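Local coordinates for Alr1585 protein (Nostoc sp., PDB 5C2I) that is a haem-containing DyP-type (dye-decolorizing) peroxidase that probably uses hydrogen peroxide to oxidise dyes and other substrates, at residues I195-H198 / V202-V205; A284-V289 / T296-S301; F292-P297 / I303-V308. The protein carries 1 engineered substitution. All blocks are in the same frame, centred on the assembly; numbering follows the deposited sequence.

Contact 1. Residues I195-H198 / V202-V205. Engineered in segment 202-205: His203 (natural residue Asp). With HEM (protoporphyrin IX containing Fe), chain E.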
loop_
_atom_site.group_PDB
_atom_site.type_symbol
_atom_site.label_atom_id
_atom_site.label_comp_id
_atom_site.label_asym_id
_atom_site.label_seq_id
_atom_site.Cartn_x
_atom_site.Cartn_y
_atom_site.Cartn_z
ATOM N N ILE A 195 -11.522 -10.649 -7.798
ATOM C CA ILE A 195 -12.722 -10.658 -6.963
ATOM C C ILE A 195 -13.022 -12.095 -6.561
ATOM O O ILE A 195 -13.130 -12.985 -7.422
ATOM C CB ILE A 195 -13.937 -10.081 -7.696
ATOM C CG1 ILE A 195 -13.696 -8.596 -8.034
ATOM C CG2 ILE A 195 -15.229 -10.284 -6.890
ATOM C CD1 ILE A 195 -14.779 -7.977 -8.888
ATOM N N ILE A 196 -13.192 -12.337 -5.252
ATOM C CA ILE A 196 -13.397 -13.681 -4.766
ATOM C C ILE A 196 -14.636 -13.744 -3.874
ATOM O O ILE A 196 -15.227 -12.715 -3.497
ATOM C CB ILE A 196 -12.175 -14.241 -3.995
ATOM C CG1 ILE A 196 -11.785 -13.309 -2.813
ATOM C CG2 ILE A 196 -10.996 -14.411 -4.938
ATOM C CD1 ILE A 196 -10.876 -13.949 -1.794
ATOM N N GLU A 197 -15.035 -14.951 -3.545
ATOM C CA GLU A 197 -16.018 -15.169 -2.479
ATOM C C GLU A 197 -15.219 -15.741 -1.289
ATOM O O GLU A 197 -14.037 -16.058 -1.409
ATOM C CB GLU A 197 -17.141 -16.069 -2.972
ATOM C CG GLU A 197 -16.702 -17.375 -3.599
ATOM C CD GLU A 197 -16.109 -18.338 -2.569
ATOM O OE1 GLU A 197 -16.675 -18.472 -1.473
ATOM O OE2 GLU A 197 -15.056 -18.939 -2.835
ATOM N N HIS A 198 -15.842 -15.829 -0.121
ATOM C CA HIS A 198 -15.137 -16.130 1.126
ATOM C C HIS A 198 -14.352 -17.434 1.175
ATOM O O HIS A 198 -13.424 -17.526 1.933
ATOM C CB HIS A 198 -16.136 -16.095 2.293
ATOM C CG HIS A 198 -16.327 -14.727 2.861
ATOM N ND1 HIS A 198 -17.463 -13.979 2.662
ATOM C CD2 HIS A 198 -15.517 -13.979 3.643
ATOM C CE1 HIS A 198 -17.331 -12.801 3.255
ATOM N NE2 HIS A 198 -16.169 -12.794 3.885
ATOM N N VAL A 202 -12.214 -17.227 -7.077
ATOM C CA VAL A 202 -12.601 -16.121 -7.958
ATOM C C VAL A 202 -14.060 -16.295 -8.347
ATOM O O VAL A 202 -14.515 -17.420 -8.611
ATOM C CB VAL A 202 -11.718 -16.053 -9.200
ATOM C CG1 VAL A 202 -12.166 -14.921 -10.114
ATOM C CG2 VAL A 202 -10.313 -15.746 -8.752
ATOM N N HIS A 203 -14.786 -15.193 -8.369
ATOM C CA HIS A 203 -16.246 -15.243 -8.419
ATOM C C HIS A 203 -16.779 -14.212 -9.360
ATOM O O HIS A 203 -16.296 -13.063 -9.364
ATOM C CB HIS A 203 -16.794 -15.034 -7.009
ATOM C CG HIS A 203 -18.203 -15.501 -6.840
ATOM N ND1 HIS A 203 -19.150 -14.753 -6.202
ATOM C CD2 HIS A 203 -18.830 -16.625 -7.234
ATOM C CE1 HIS A 203 -20.299 -15.413 -6.178
ATOM N NE2 HIS A 203 -20.133 -16.541 -6.814
ATOM N N GLY A 204 -17.803 -14.602 -10.129
ATOM C CA GLY A 204 -18.413 -13.729 -11.122
ATOM C C GLY A 204 -17.850 -13.926 -12.506
ATOM O O GLY A 204 -18.072 -13.089 -13.369
ATOM N N VAL A 205 -17.146 -15.036 -12.744
ATOM C CA VAL A 205 -16.448 -15.238 -14.003
ATOM C C VAL A 205 -17.445 -15.439 -15.190
ATOM O O VAL A 205 -17.340 -14.762 -16.226
ATOM C CB VAL A 205 -15.501 -16.450 -13.940
ATOM C CG1 VAL A 205 -14.837 -16.665 -15.269
ATOM C CG2 VAL A 205 -14.481 -16.292 -12.827
HETATM C CHA HEM E . -20.393 -19.958 -10.471
HETATM C CHB HEM E . -19.383 -19.759 -5.760
HETATM C CHC HEM E . -24.118 -19.801 -4.764
HETATM C CHD HEM E . -25.070 -20.254 -9.462
HETATM C C1A HEM E . -19.701 -19.921 -9.271
HETATM C C2A HEM E . -18.281 -19.946 -9.143
HETATM C C3A HEM E . -18.003 -19.890 -7.822
HETATM C C4A HEM E . -19.239 -19.805 -7.143
HETATM C CMA HEM E . -16.651 -19.857 -7.162
HETATM C CAA HEM E . -17.240 -20.019 -10.269
HETATM C CBA HEM E . -16.766 -18.702 -10.888
HETATM C CGA HEM E . -17.945 -17.999 -11.502
HETATM O O1A HEM E . -18.358 -18.275 -12.667
HETATM O O2A HEM E . -18.519 -17.136 -10.836
HETATM C C1B HEM E . -20.609 -19.708 -5.099
HETATM C C2B HEM E . -20.750 -19.582 -3.673
HETATM C C3B HEM E . -22.046 -19.551 -3.397
HETATM C C4B HEM E . -22.723 -19.727 -4.684
HETATM C CMB HEM E . -19.619 -19.467 -2.713
HETATM C CAB HEM E . -22.777 -19.367 -2.119
HETATM C CBB HEM E . -22.262 -18.748 -1.042
HETATM C C1C HEM E . -24.816 -19.984 -5.970
HETATM C C2C HEM E . -26.169 -20.216 -6.099
HETATM C C3C HEM E . -26.430 -20.368 -7.436
HETATM C C4C HEM E . -25.215 -20.198 -8.110
HETATM C CMC HEM E . -27.207 -20.239 -5.014
HETATM C CAC HEM E . -27.687 -20.679 -8.114
HETATM C CBC HEM E . -28.708 -21.368 -7.665
HETATM C C1D HEM E . -23.836 -20.083 -10.086
HETATM C C2D HEM E . -23.728 -20.063 -11.541
HETATM C C3D HEM E . -22.434 -20.029 -11.830
HETATM C C4D HEM E . -21.761 -19.974 -10.514
HETATM C CMD HEM E . -24.851 -20.104 -12.565
HETATM C CAD HEM E . -21.833 -19.956 -13.204
HETATM C CBD HEM E . -21.635 -21.329 -13.857
HETATM C CGD HEM E . -21.075 -21.152 -15.230
HETATM O O1D HEM E . -20.032 -21.753 -15.477
HETATM O O2D HEM E . -21.639 -20.427 -16.120
HETATM N NA HEM E . -20.278 -19.912 -8.037
HETATM N NB HEM E . -21.785 -19.863 -5.620
HETATM N NC HEM E . -24.212 -20.070 -7.190
HETATM N ND HEM E . -22.635 -20.106 -9.504
HETATM FE FE HEM E . -22.226 -20.021 -7.621
HETATM O O HOH W 1 -22.516 -17.702 -7.546
#
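Glu197 lays its aliphatic carbons over one face of the His203 ring, on the side of the haem where a water binds the iron, in a DyP-type peroxidase. His203 is engineered. The natural residue is Asp, which would be the aspartate of the GXXDG motif of this family. Glu197 CB stands 4.3 Å from the centroid of the His203 ring, a CH-pi contact, and Glu197 CG lies over the same ring, toward its rim. The Glu197 chain then bends, and its carboxylate plane is turned 82° from the ring. Its polar end looks elsewhere: OE1 accepts from Phe199 N and the Gln261 side chain, OE2 from Phe201 N.

On the backbone a single beta bridge pairs Ile196 with Val202. His203 N donates to Ile195 O at 2.9 Å. Ile196 CG2 and Val202 CG2 pack at 4.1 Å.

With CG anti to the backbone N (chi1 -161°), the His203 ring extends to the haem. Its CD2 comes within 3.2 Å of HEM C4A, and pyrrole carbons of the haem lie at the ring edge. Beside it, Gly204 N donates to the propionate oxygen HEM O2A at 2.7 Å. The iron carries a water 2.3 Å from HEM FE, and His203 NE2 is hydrogen-bonded to that same water at 2.7 Å.

Contact 2. Residues A284-V289 / T296-S301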
loop_
_atom_site.group_PDB
_atom_site.type_symbol
_atom_site.label_atom_id
_atom_site.label_comp_id
_atom_site.label_asym_id
_atom_site.label_seq_id
_atom_site.Cartn_x
_atom_site.Cartn_y
_atom_site.Cartn_z
ATOM N N ALA A 284 -8.497 -30.625 -4.838
ATOM C CA ALA A 284 -9.747 -30.936 -4.110
ATOM C C ALA A 284 -10.745 -29.762 -4.198
ATOM O O ALA A 284 -11.939 -29.953 -4.440
ATOM C CB ALA A 284 -9.450 -31.298 -2.662
ATOM N N GLY A 285 -10.261 -28.553 -3.931
ATOM C CA GLY A 285 -11.064 -27.340 -4.111
ATOM C C GLY A 285 -11.669 -27.219 -5.502
ATOM O O GLY A 285 -12.870 -26.961 -5.635
ATOM N N ALA A 286 -10.854 -27.464 -6.536
ATOM C CA ALA A 286 -11.314 -27.402 -7.894
ATOM C C ALA A 286 -12.367 -28.468 -8.233
ATOM O O ALA A 286 -13.276 -28.217 -9.042
ATOM C CB ALA A 286 -10.147 -27.515 -8.852
ATOM N N LEU A 287 -12.292 -29.614 -7.594
ATOM C CA LEU A 287 -13.322 -30.649 -7.779
ATOM C C LEU A 287 -14.660 -30.296 -7.125
ATOM O O LEU A 287 -15.730 -30.753 -7.550
ATOM C CB LEU A 287 -12.823 -31.998 -7.229
ATOM C CG LEU A 287 -11.593 -32.583 -7.906
ATOM C CD1 LEU A 287 -11.139 -33.876 -7.253
ATOM C CD2 LEU A 287 -11.824 -32.810 -9.403
ATOM N N ILE A 288 -14.610 -29.522 -6.063
ATOM C CA ILE A 288 -15.824 -29.090 -5.371
ATOM C C ILE A 288 -16.503 -28.015 -6.252
ATOM O O ILE A 288 -17.703 -28.064 -6.500
ATOM C CB ILE A 288 -15.485 -28.477 -3.988
ATOM C CG1 ILE A 288 -14.942 -29.523 -3.007
ATOM C CG2 ILE A 288 -16.717 -27.798 -3.360
ATOM C CD1 ILE A 288 -14.094 -28.939 -1.898
ATOM N N VAL A 289 -15.720 -27.021 -6.676
ATOM C CA VAL A 289 -16.257 -25.833 -7.312
ATOM C C VAL A 289 -16.394 -25.964 -8.821
ATOM O O VAL A 289 -17.364 -25.436 -9.385
ATOM C CB VAL A 289 -15.388 -24.615 -6.976
ATOM C CG1 VAL A 289 -15.783 -23.404 -7.793
ATOM C CG2 VAL A 289 -15.491 -24.307 -5.479
ATOM N N THR A 296 -9.042 -21.211 -12.855
ATOM C CA THR A 296 -8.706 -22.220 -13.820
ATOM C C THR A 296 -9.799 -23.324 -13.849
ATOM O O THR A 296 -10.032 -23.973 -12.831
ATOM C CB THR A 296 -7.323 -22.885 -13.496
ATOM O OG1 THR A 296 -6.283 -21.881 -13.520
ATOM C CG2 THR A 296 -6.984 -23.950 -14.522
ATOM N N PRO A 297 -10.404 -23.589 -15.026
ATOM C CA PRO A 297 -11.424 -24.653 -15.076
ATOM C C PRO A 297 -10.820 -26.044 -14.918
ATOM O O PRO A 297 -9.831 -26.380 -15.589
ATOM C CB PRO A 297 -12.017 -24.514 -16.491
ATOM C CG PRO A 297 -11.697 -23.099 -16.887
ATOM C CD PRO A 297 -10.340 -22.836 -16.278
ATOM N N VAL A 298 -11.361 -26.825 -14.000
ATOM C CA VAL A 298 -10.809 -28.136 -13.719
ATOM C C VAL A 298 -11.084 -29.103 -14.887
ATOM O O VAL A 298 -10.405 -30.111 -15.002
ATOM C CB VAL A 298 -11.318 -28.707 -12.360
ATOM C CG1 VAL A 298 -12.739 -29.215 -12.470
ATOM C CG2 VAL A 298 -10.381 -29.817 -11.850
ATOM N N THR A 299 -12.036 -28.783 -15.769
ATOM C CA THR A 299 -12.226 -29.617 -16.967
ATOM C C THR A 299 -10.990 -29.529 -17.869
ATOM O O THR A 299 -10.711 -30.448 -18.601
ATOM C CB THR A 299 -13.566 -29.323 -17.722
ATOM O OG1 THR A 299 -13.832 -30.389 -18.633
ATOM C CG2 THR A 299 -13.525 -28.016 -18.468
ATOM N N LEU A 300 -10.254 -28.413 -17.771
ATOM C CA LEU A 300 -9.127 -28.167 -18.651
ATOM C C LEU A 300 -7.786 -28.517 -18.046
ATOM O O LEU A 300 -6.831 -28.693 -18.783
ATOM C CB LEU A 300 -9.100 -26.698 -19.092
ATOM C CG LEU A 300 -10.324 -26.161 -19.850
ATOM C CD1 LEU A 300 -10.092 -24.713 -20.243
ATOM C CD2 LEU A 300 -10.645 -27.001 -21.090
ATOM N N SER A 301 -7.689 -28.611 -16.726
ATOM C CA SER A 301 -6.408 -28.715 -16.082
ATOM C C SER A 301 -6.541 -29.352 -14.724
ATOM O O SER A 301 -7.496 -29.080 -14.009
ATOM C CB SER A 301 -5.786 -27.308 -15.885
ATOM O OG SER A 301 -4.510 -27.403 -15.279
#
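Val298 is the residue that meets Ala286 and Leu287 of helix 281-289, and the chain comes to it through Thr296 and Pro297. Thr296 opens the segment. Pro297 leaves the helix alone and packs on Phe314.

Val298 then points its side chain at the helix. Val298 CG2, anti to the backbone N, touches Ala286 CB at 3.8 Å. The Leu287 and Val298 side chains cross at about a right angle, with Val298 CG2 4.1 Å from Leu287 CD2. The other branch, Val298 CG1, sits 3.6 Å from the carbonyl oxygen Ala286 O. No hydrogen bond joins the two segments. The backbone of Val298 is held outside them, by Gly290 and by Trp434 NE1.

Thr299 follows, its hydroxyl bonded to Asp319. The chain turns here, as Leu300 N bonds back to Pro297 O at 3.0 Å. Leu300 packs on Val220 of the second subunit, and Ser301 on Val216 of that subunit.

This is a helix covered by its own following loop, within the C-terminal DyP-type peroxidase region. Val289, at the end of the helix, lines the haem pocket.

Contact 3. Residues F292-P297 / I303-V308; sequences FADGTP and IPTYAV
The Phe292 ring has the Ile303-Pro304 peptide link over one face, with Pro304 N above the ring centre and Ile303 C nearer the rim. Pro304 CD makes a CH-pi contact, 4.2 Å from the Phe292 centroid. Thr296 O lies in the ring plane, at the edge. Over one face of the Tyr306 ring sits Pro304 CB, offset to the rim, while Asp294 OD2 approaches Tyr306 CD1 obliquely at 3.5 Å.

The polar half turns on Asp294. Its CG stands between the backbone N and the carbonyl carbon (chi1 64°), which lets the carboxylate serve both segments. OD1 closes an Asx turn, taking Thr296 N at 2.9 Å nearly along the C-O axis. The same Asp294 OD1 takes Thr296 OG1 at 2.6 Å through its syn lone pair. Asp294 OD2 receives a weak bond from Tyr306 N at 2.9 Å. Thr296 OG1 in turn accepts from Thr305 N at 2.9 Å and from Thr305 OG1 at 2.8 Å.

Thr305 OG1 also bonds Asn221 of the second subunit, whose Arg84 makes a cation-pi contact with Tyr306. Within the chain, Phe292 packs on Asn282, Leu283 and Ala286 of helix 281-289.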
loop_
_atom_site.group_PDB
_atom_site.type_symbol
_atom_site.label_atom_id
_atom_site.label_comp_id
_atom_site.label_asym_id
_atom_site.label_seq_id
_atom_site.Cartn_x
_atom_site.Cartn_y
_atom_site.Cartn_z
ATOM N N PHE A 292 -10.288 -24.059 -9.983
ATOM C CA PHE A 292 -9.317 -23.701 -8.954
ATOM C C PHE A 292 -9.630 -22.342 -8.397
ATOM O O PHE A 292 -10.420 -21.594 -8.979
ATOM C CB PHE A 292 -7.910 -23.728 -9.531
ATOM C CG PHE A 292 -7.406 -25.120 -9.773
ATOM C CD1 PHE A 292 -7.674 -25.780 -10.972
ATOM C CD2 PHE A 292 -6.694 -25.800 -8.797
ATOM C CE1 PHE A 292 -7.237 -27.086 -11.194
ATOM C CE2 PHE A 292 -6.260 -27.093 -9.017
ATOM C CZ PHE A 292 -6.533 -27.733 -10.219
ATOM N N ALA A 293 -9.015 -22.034 -7.259
ATOM C CA ALA A 293 -9.185 -20.747 -6.596
ATOM C C ALA A 293 -8.976 -19.584 -7.565
ATOM O O ALA A 293 -9.720 -18.615 -7.515
ATOM C CB ALA A 293 -8.273 -20.635 -5.380
ATOM N N ASP A 294 -7.986 -19.698 -8.459
ATOM C CA ASP A 294 -7.680 -18.592 -9.382
ATOM C C ASP A 294 -8.647 -18.478 -10.550
ATOM O O ASP A 294 -8.561 -17.531 -11.324
ATOM C CB ASP A 294 -6.217 -18.648 -9.902
ATOM C CG ASP A 294 -5.934 -19.897 -10.738
ATOM O OD1 ASP A 294 -6.666 -20.128 -11.693
ATOM O OD2 ASP A 294 -4.946 -20.584 -10.501
ATOM N N GLY A 295 -9.545 -19.454 -10.691
ATOM C CA GLY A 295 -10.460 -19.496 -11.807
ATOM C C GLY A 295 -10.209 -20.537 -12.886
ATOM O O GLY A 295 -11.070 -20.742 -13.756
ATOM N N THR A 296 -9.042 -21.211 -12.855
ATOM C CA THR A 296 -8.706 -22.220 -13.820
ATOM C C THR A 296 -9.799 -23.324 -13.849
ATOM O O THR A 296 -10.032 -23.973 -12.831
ATOM C CB THR A 296 -7.323 -22.885 -13.496
ATOM O OG1 THR A 296 -6.283 -21.881 -13.520
ATOM C CG2 THR A 296 -6.984 -23.950 -14.522
ATOM N N PRO A 297 -10.404 -23.589 -15.026
ATOM C CA PRO A 297 -11.424 -24.653 -15.076
ATOM C C PRO A 297 -10.820 -26.044 -14.918
ATOM O O PRO A 297 -9.831 -26.380 -15.589
ATOM C CB PRO A 297 -12.017 -24.514 -16.491
ATOM C CG PRO A 297 -11.697 -23.099 -16.887
ATOM C CD PRO A 297 -10.340 -22.836 -16.278
ATOM N N ILE A 303 -4.051 -28.654 -12.618
ATOM C CA ILE A 303 -3.251 -27.698 -11.849
ATOM C C ILE A 303 -3.764 -26.290 -12.065
ATOM O O ILE A 303 -4.337 -25.963 -13.139
ATOM C CB ILE A 303 -1.744 -27.767 -12.213
ATOM C CG1 ILE A 303 -1.504 -27.439 -13.697
ATOM C CG2 ILE A 303 -1.177 -29.161 -11.869
ATOM C CD1 ILE A 303 -0.042 -27.162 -14.046
ATOM N N PRO A 304 -3.595 -25.445 -11.055
ATOM C CA PRO A 304 -3.922 -24.052 -11.278
ATOM C C PRO A 304 -2.965 -23.375 -12.260
ATOM O O PRO A 304 -1.794 -23.765 -12.361
ATOM C CB PRO A 304 -3.755 -23.423 -9.891
ATOM C CG PRO A 304 -2.742 -24.258 -9.246
ATOM C CD PRO A 304 -2.895 -25.656 -9.772
ATOM N N THR A 305 -3.471 -22.414 -13.011
ATOM C CA THR A 305 -2.633 -21.695 -13.982
ATOM C C THR A 305 -2.385 -20.255 -13.566
ATOM O O THR A 305 -1.532 -19.600 -14.166
ATOM C CB THR A 305 -3.201 -21.727 -15.416
ATOM O OG1 THR A 305 -4.468 -21.072 -15.478
ATOM C CG2 THR A 305 -3.348 -23.138 -15.896
ATOM N N TYR A 306 -3.105 -19.788 -12.543
ATOM C CA TYR A 306 -2.858 -18.480 -11.936
ATOM C C TYR A 306 -3.097 -17.296 -12.869
ATOM O O TYR A 306 -2.526 -16.245 -12.642
ATOM C CB TYR A 306 -1.460 -18.374 -11.286
ATOM C CG TYR A 306 -1.267 -19.436 -10.213
ATOM C CD1 TYR A 306 -1.990 -19.378 -9.008
ATOM C CD2 TYR A 306 -0.401 -20.499 -10.418
ATOM C CE1 TYR A 306 -1.826 -20.356 -8.031
ATOM C CE2 TYR A 306 -0.224 -21.457 -9.442
ATOM C CZ TYR A 306 -0.968 -21.383 -8.251
ATOM O OH TYR A 306 -0.790 -22.363 -7.271
ATOM N N ALA A 307 -3.898 -17.458 -13.921
ATOM C CA ALA A 307 -4.240 -16.313 -14.774
ATOM C C ALA A 307 -5.161 -15.362 -14.033
ATOM O O ALA A 307 -6.232 -15.760 -13.514
ATOM C CB ALA A 307 -4.872 -16.762 -16.101
ATOM N N VAL A 308 -4.752 -14.104 -13.969
ATOM C CA VAL A 308 -5.507 -13.076 -13.240
ATOM C C VAL A 308 -6.911 -12.922 -13.839
ATOM O O VAL A 308 -7.888 -12.795 -13.076
ATOM C CB VAL A 308 -4.779 -11.714 -13.221
ATOM C CG1 VAL A 308 -5.655 -10.627 -12.633
ATOM C CG2 VAL A 308 -3.480 -11.833 -12.431
HETATM O O HOH W 2 -6.952 -18.474 -13.987
#

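In the fold
Contact 1 is buried and lies nearest the chain centre, at the haem. Contact 2 is buried too, but further out, and contact 3 is only partly buried. Contacts 2 and 3 share Thr296 and Pro297, and both border the second subunit. Their chemistry differs: contact 2 is aliphatic packing with no hydrogen bond across it, whereas contact 3 combines a ring face with a carboxylate and hydroxyl network. Contact 1 mixes a beta bridge with ligand contacts. Ala286 CB lies 3.6 Å from Phe292 N, joining contacts 2 and 3. Val202 N probably hydrogen-bonds Ala293 O at 2.9 Å, joining contact 1 to contact 3. Contacts 1 and 2 do not touch.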